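Local structure of aromatic-amino-acid:2-oxoglutarate transaminase (Candida albicans, 6HND) at residues T222-L227 against Y267-K272; G181-V186 against E229-H234. The protein probably catalyses the pyridoxal-phosphate-dependent transamination of aromatic amino acids and perhaps of 2-aminoadipate, as other class I aminotransferases do. All blocks are in the same frame, centred on the assembly; numbering follows the deposited sequence.

Contact 1 of 2, residues T222-L227 against Y267-K272; sequences TQFVDL and YDLAVK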
loop_
_atom_site.group_PDB
_atom_site.type_symbol
_atom_site.label_atom_id
_atom_site.label_comp_id
_atom_site.label_asym_id
_atom_site.label_seq_id
_atom_site.Cartn_x
_atom_site.Cartn_y
_atom_site.Cartn_z
ATOM N N THR B 222 -5.441 -18.437 -33.493
ATOM C CA THR B 222 -4.633 -19.274 -34.418
ATOM C C THR B 222 -3.146 -19.095 -34.071
ATOM O O THR B 222 -2.442 -20.120 -33.947
ATOM C CB THR B 222 -4.981 -18.958 -35.875
ATOM O OG1 THR B 222 -6.310 -19.417 -36.109
ATOM C CG2 THR B 222 -4.060 -19.628 -36.868
ATOM N N GLN B 223 -2.686 -17.850 -33.878
ATOM C CA GLN B 223 -1.258 -17.557 -33.597
ATOM C C GLN B 223 -0.927 -17.946 -32.146
ATOM O O GLN B 223 0.234 -18.285 -31.900
ATOM C CB GLN B 223 -0.898 -16.111 -33.940
ATOM C CG GLN B 223 -0.881 -15.843 -35.445
ATOM C CD GLN B 223 -0.005 -16.830 -36.185
ATOM O OE1 GLN B 223 -0.497 -17.703 -36.910
ATOM N NE2 GLN B 223 1.306 -16.725 -35.984
ATOM N N PHE B 224 -1.900 -17.947 -31.240
ATOM C CA PHE B 224 -1.706 -18.368 -29.837
ATOM C C PHE B 224 -1.468 -19.889 -29.816
ATOM O O PHE B 224 -0.407 -20.353 -29.356
ATOM C CB PHE B 224 -2.859 -17.881 -28.949
ATOM C CG PHE B 224 -2.642 -18.101 -27.466
ATOM C CD1 PHE B 224 -1.530 -17.585 -26.824
ATOM C CD2 PHE B 224 -3.536 -18.834 -26.711
ATOM C CE1 PHE B 224 -1.327 -17.810 -25.469
ATOM C CE2 PHE B 224 -3.326 -19.066 -25.363
ATOM C CZ PHE B 224 -2.231 -18.536 -24.740
ATOM N N VAL B 225 -2.377 -20.660 -30.390
ATOM C CA VAL B 225 -2.198 -22.133 -30.554
ATOM C C VAL B 225 -0.822 -22.418 -31.193
ATOM O O VAL B 225 -0.061 -23.244 -30.657
ATOM C CB VAL B 225 -3.382 -22.745 -31.331
ATOM C CG1 VAL B 225 -3.153 -24.208 -31.667
ATOM C CG2 VAL B 225 -4.669 -22.617 -30.547
ATOM N N ASP B 226 -0.467 -21.733 -32.273
ATOM C CA ASP B 226 0.802 -21.987 -32.994
ATOM C C ASP B 226 1.987 -21.750 -32.039
ATOM O O ASP B 226 2.932 -22.604 -32.022
ATOM C CB ASP B 226 0.892 -21.147 -34.270
ATOM C CG ASP B 226 2.199 -21.377 -35.008
ATOM O OD1 ASP B 226 2.375 -22.477 -35.558
ATOM O OD2 ASP B 226 3.060 -20.474 -34.970
ATOM N N LEU B 227 1.972 -20.634 -31.298
ATOM C CA LEU B 227 3.027 -20.299 -30.295
ATOM C C LEU B 227 3.138 -21.457 -29.286
ATOM O O LEU B 227 4.234 -21.900 -29.002
ATOM C CB LEU B 227 2.672 -18.964 -29.619
ATOM C CG LEU B 227 3.575 -18.481 -28.478
ATOM C CD1 LEU B 227 4.992 -18.239 -28.956
ATOM C CD2 LEU B 227 3.018 -17.208 -27.844
ATOM N N TYR B 267 -8.958 -21.357 -21.731
ATOM C CA TYR B 267 -8.934 -22.149 -20.472
ATOM C C TYR B 267 -8.443 -23.570 -20.771
ATOM O O TYR B 267 -7.517 -24.078 -20.050
ATOM C CB TYR B 267 -10.295 -22.167 -19.773
ATOM C CG TYR B 267 -10.226 -22.871 -18.445
ATOM C CD1 TYR B 267 -9.694 -22.232 -17.344
ATOM C CD2 TYR B 267 -10.641 -24.179 -18.292
ATOM C CE1 TYR B 267 -9.574 -22.870 -16.120
ATOM C CE2 TYR B 267 -10.555 -24.823 -17.070
ATOM C CZ TYR B 267 -10.001 -24.171 -15.985
ATOM O OH TYR B 267 -9.884 -24.768 -14.768
ATOM N N ASP B 268 -8.987 -24.171 -21.831
ATOM C CA ASP B 268 -8.652 -25.558 -22.241
ATOM C C ASP B 268 -7.164 -25.617 -22.566
ATOM O O ASP B 268 -6.531 -26.617 -22.196
ATOM C CB ASP B 268 -9.532 -26.052 -23.405
ATOM C CG ASP B 268 -10.942 -26.437 -22.979
ATOM O OD1 ASP B 268 -11.206 -26.470 -21.763
ATOM O OD2 ASP B 268 -11.772 -26.667 -23.868
ATOM N N LEU B 269 -6.624 -24.579 -23.204
ATOM C CA LEU B 269 -5.162 -24.498 -23.494
ATOM C C LEU B 269 -4.392 -24.278 -22.183
ATOM O O LEU B 269 -3.281 -24.803 -22.058
ATOM C CB LEU B 269 -4.886 -23.375 -24.486
ATOM C CG LEU B 269 -5.335 -23.658 -25.915
ATOM C CD1 LEU B 269 -5.468 -22.352 -26.705
ATOM C CD2 LEU B 269 -4.358 -24.626 -26.579
ATOM N N ALA B 270 -4.979 -23.575 -21.214
ATOM C CA ALA B 270 -4.349 -23.346 -19.890
ATOM C C ALA B 270 -4.192 -24.692 -19.166
ATOM O O ALA B 270 -3.164 -24.862 -18.495
ATOM C CB ALA B 270 -5.138 -22.341 -19.075
ATOM N N VAL B 271 -5.166 -25.605 -19.317
ATOM C CA VAL B 271 -5.131 -26.974 -18.717
ATOM C C VAL B 271 -4.089 -27.817 -19.467
ATOM O O VAL B 271 -3.218 -28.428 -18.807
ATOM C CB VAL B 271 -6.532 -27.623 -18.701
ATOM C CG1 VAL B 271 -6.510 -29.075 -18.200
ATOM C CG2 VAL B 271 -7.513 -26.813 -17.863
ATOM N N LYS B 272 -4.124 -27.807 -20.797
ATOM C CA LYS B 272 -3.298 -28.699 -21.646
ATOM C C LYS B 272 -1.810 -28.370 -21.522
ATOM O O LYS B 272 -0.993 -29.315 -21.569
ATOM C CB LYS B 272 -3.722 -28.568 -23.108
ATOM C CG LYS B 272 -2.815 -29.269 -24.100
ATOM C CD LYS B 272 -3.512 -29.546 -25.412
ATOM C CE LYS B 272 -2.556 -30.089 -26.452
ATOM N NZ LYS B 272 -3.233 -30.236 -27.760
#
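L269 reaches across from helix 260-272 to overlap the ring of F224 and one methyl of V225 on helix 221-229. The two helices belong to the large domain of the class-I, fold-type-I aminotransferases. Each is part of a beta-alpha-beta crossover: helix 221-229 lies on the path from strand 204-208 to strand 243-246, and helix 260-272 on the path from strand 243-246 to strand 276-280. The interface is small, burying about 115 Å² in total, and it is purely apolar.

L269 supplies a single terminal methyl to both partners. Its CG stands anti to the carbonyl carbon (chi1 -72°) and its CD1 trans to CA (chi2 160°), a nearly extended side chain that carries CD1 across to F224 and V225. On one side L269 CD1 meets F224 CD2 at 4.0 Å, with F224 CE2 nearly as near at 4.1 Å; the methyl comes obliquely against the CD2-CE2 side of the ring, and L269 and F224 overlap alongside, pointing oppositely. On V225 the methyl CG2 does the touching, and here the valine lies roughly perpendicular to L269. The backbones stay well apart, the CA atoms of V225 and L269 being 8.0 Å from each other, so the gap is bridged by side chains alone.

Each helix also rests on the large sheet of the domain. F224 packs on L185 of strand 183-187 and on F275, a residue that A270 touches too, while A270 and Y267 lie on I277 of strand 276-280. V225, at the less buried side of the interface, brings its CG2 to 3.9 Å from L269 CD1.

Contact 2 of 2, residues G181-V186 against E229-H234; sequences GDVILV and ENWEKH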
loop_
_atom_site.group_PDB
_atom_site.type_symbol
_atom_site.label_atom_id
_atom_site.label_comp_id
_atom_site.label_asym_id
_atom_site.label_seq_id
_atom_site.Cartn_x
_atom_site.Cartn_y
_atom_site.Cartn_z
ATOM N N GLY B 181 13.236 -16.468 -13.845
ATOM C CA GLY B 181 13.452 -17.295 -15.039
ATOM C C GLY B 181 12.158 -17.738 -15.708
ATOM O O GLY B 181 12.214 -18.212 -16.856
ATOM N N ASP B 182 11.014 -17.653 -15.034
ATOM C CA ASP B 182 9.730 -18.091 -15.644
ATOM C C ASP B 182 9.357 -17.161 -16.811
ATOM O O ASP B 182 9.884 -16.039 -16.931
ATOM C CB ASP B 182 8.627 -18.171 -14.597
ATOM C CG ASP B 182 8.782 -19.338 -13.642
ATOM O OD1 ASP B 182 9.700 -20.156 -13.874
ATOM O OD2 ASP B 182 7.940 -19.446 -12.730
ATOM N N VAL B 183 8.515 -17.660 -17.695
ATOM C CA VAL B 183 7.955 -16.892 -18.842
ATOM C C VAL B 183 6.489 -16.566 -18.524
ATOM O O VAL B 183 5.770 -17.464 -18.076
ATOM C CB VAL B 183 8.100 -17.697 -20.143
ATOM C CG1 VAL B 183 7.358 -17.064 -21.313
ATOM C CG2 VAL B 183 9.565 -17.887 -20.476
ATOM N N ILE B 184 6.065 -15.322 -18.732
ATOM C CA ILE B 184 4.616 -14.998 -18.740
ATOM C C ILE B 184 4.257 -14.521 -20.138
ATOM O O ILE B 184 5.022 -13.721 -20.740
ATOM C CB ILE B 184 4.188 -13.999 -17.650
ATOM C CG1 ILE B 184 2.669 -13.809 -17.704
ATOM C CG2 ILE B 184 4.952 -12.699 -17.760
ATOM C CD1 ILE B 184 2.034 -13.323 -16.441
ATOM N N LEU B 185 3.160 -15.068 -20.626
ATOM C CA LEU B 185 2.510 -14.701 -21.903
ATOM C C LEU B 185 1.724 -13.417 -21.661
ATOM O O LEU B 185 0.839 -13.434 -20.765
ATOM C CB LEU B 185 1.560 -15.835 -22.288
ATOM C CG LEU B 185 2.241 -17.155 -22.551
ATOM C CD1 LEU B 185 1.230 -18.285 -22.540
ATOM C CD2 LEU B 185 2.992 -17.076 -23.877
ATOM N N VAL B 186 2.019 -12.371 -22.423
ATOM C CA VAL B 186 1.338 -11.062 -22.276
ATOM C C VAL B 186 0.798 -10.641 -23.645
ATOM O O VAL B 186 1.538 -10.767 -24.651
ATOM C CB VAL B 186 2.302 -10.033 -21.668
ATOM C CG1 VAL B 186 1.671 -8.665 -21.560
ATOM C CG2 VAL B 186 2.809 -10.477 -20.301
ATOM N N GLU B 229 1.968 -24.717 -29.546
ATOM C CA GLU B 229 2.263 -26.027 -30.187
ATOM C C GLU B 229 3.696 -26.047 -30.688
ATOM O O GLU B 229 4.226 -27.141 -30.793
ATOM C CB GLU B 229 1.343 -26.313 -31.373
ATOM C CG GLU B 229 -0.087 -26.618 -30.954
ATOM C CD GLU B 229 -0.997 -27.005 -32.100
ATOM O OE1 GLU B 229 -0.502 -27.017 -33.252
ATOM O OE2 GLU B 229 -2.187 -27.311 -31.834
ATOM N N ASN B 230 4.279 -24.889 -31.016
ATOM C CA ASN B 230 5.621 -24.811 -31.648
ATOM C C ASN B 230 6.525 -23.955 -30.749
ATOM O O ASN B 230 7.425 -23.253 -31.271
ATOM C CB ASN B 230 5.524 -24.330 -33.102
ATOM C CG ASN B 230 4.639 -25.209 -33.972
ATOM O OD1 ASN B 230 4.912 -26.382 -34.175
ATOM N ND2 ASN B 230 3.542 -24.674 -34.476
ATOM N N TRP B 231 6.344 -24.047 -29.433
ATOM C CA TRP B 231 7.120 -23.225 -28.467
ATOM C C TRP B 231 8.617 -23.303 -28.778
ATOM O O TRP B 231 9.242 -22.220 -28.920
ATOM C CB TRP B 231 6.830 -23.595 -27.006
ATOM C CG TRP B 231 7.495 -22.649 -26.051
ATOM C CD1 TRP B 231 8.694 -22.834 -25.416
ATOM C CD2 TRP B 231 7.041 -21.321 -25.695
ATOM N NE1 TRP B 231 8.990 -21.740 -24.644
ATOM C CE2 TRP B 231 7.989 -20.798 -24.783
ATOM C CE3 TRP B 231 5.931 -20.535 -26.033
ATOM C CZ2 TRP B 231 7.850 -19.530 -24.214
ATOM C CZ3 TRP B 231 5.785 -19.298 -25.443
ATOM C CH2 TRP B 231 6.732 -18.799 -24.541
ATOM N N GLU B 232 9.165 -24.517 -28.903
ATOM C CA GLU B 232 10.629 -24.768 -29.075
ATOM C C GLU B 232 11.173 -24.063 -30.331
ATOM O O GLU B 232 12.379 -23.747 -30.353
ATOM C CB GLU B 232 10.912 -26.270 -29.085
ATOM C CG GLU B 232 11.145 -26.822 -27.687
ATOM C CD GLU B 232 10.737 -28.268 -27.423
ATOM O OE1 GLU B 232 10.930 -29.147 -28.315
ATOM O OE2 GLU B 232 10.250 -28.521 -26.303
ATOM N N LYS B 233 10.325 -23.783 -31.320
ATOM C CA LYS B 233 10.742 -23.222 -32.629
ATOM C C LYS B 233 10.781 -21.697 -32.534
ATOM O O LYS B 233 11.692 -21.105 -33.136
ATOM C CB LYS B 233 9.787 -23.692 -33.728
ATOM C CG LYS B 233 10.438 -24.071 -35.053
ATOM C CD LYS B 233 9.437 -24.574 -36.090
ATOM C CE LYS B 233 8.880 -25.956 -35.787
ATOM N NZ LYS B 233 7.682 -26.270 -36.610
ATOM N N HIS B 234 9.825 -21.092 -31.816
ATOM C CA HIS B 234 9.755 -19.624 -31.566
ATOM C C HIS B 234 10.791 -19.170 -30.523
ATOM O O HIS B 234 11.305 -18.040 -30.637
ATOM C CB HIS B 234 8.347 -19.244 -31.108
ATOM C CG HIS B 234 7.324 -19.383 -32.175
ATOM N ND1 HIS B 234 6.515 -20.502 -32.278
ATOM C CD2 HIS B 234 6.968 -18.556 -33.176
ATOM C CE1 HIS B 234 5.681 -20.345 -33.284
ATOM N NE2 HIS B 234 5.958 -19.170 -33.862
#
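The indole of W231 meets strand 183-187 with its six-membered ring, which V183 and L185 both approach obliquely. V183 CG1 lies 3.7 Å from W231 CH2 and 3.8 Å from its CZ2, the valine and the indole pointing at one another across the gap. L185 CD2 sits 3.9 Å from W231 CZ3, the leucine lying alongside the indole and pointing the other way. W231 has CG anti to the backbone N (chi1 -173°), which sends the ring from the short helix 231-234 to the strand. Its polar atom is satisfied, NE1 being bonded to the carbonyl of L238, and Y235 meets the indole with its plane at about 45°.

The imidazole of H234 has the carbonyl carbon of N230 at its edge. H234 ND1 donates to N230 O at 3.1 Å, coming from above the carbonyl plane, 64° out of it. The same oxygen also accepts from K233 N at 2.9 Å and from H234 N at 3.3 Å, so three donors gather at the start of the helix.

Such helix-on-sheet packing is expected of the fold-type-I large domain, where the connection from strand 204-208 to strand 243-246 crosses over strand 183-187.

In the fold
Contacts 1 and 2 lie 11 Å apart, centre to centre, and share one crossover connection: helix 221-229 runs almost directly into helix 231-234. Contact 1 joins two helices and is partly buried, whereas contact 2 sets a helix against strand 183-187, next to the sheet's outermost strand 204-208, and its touching residues are all buried. Both interfaces are apolar, one between a leucine methyl and both a phenyl ring and a valine methyl, the other between aliphatic methyls and an indole, while polar bonds stay within or around the segments. L185 is common ground, packing also on L227 of helix 221-229. Nearer the surface, H234 CE1 approaches D226 OD2 at 3.1 Å. Both contacts lie away from the cofactor pocket.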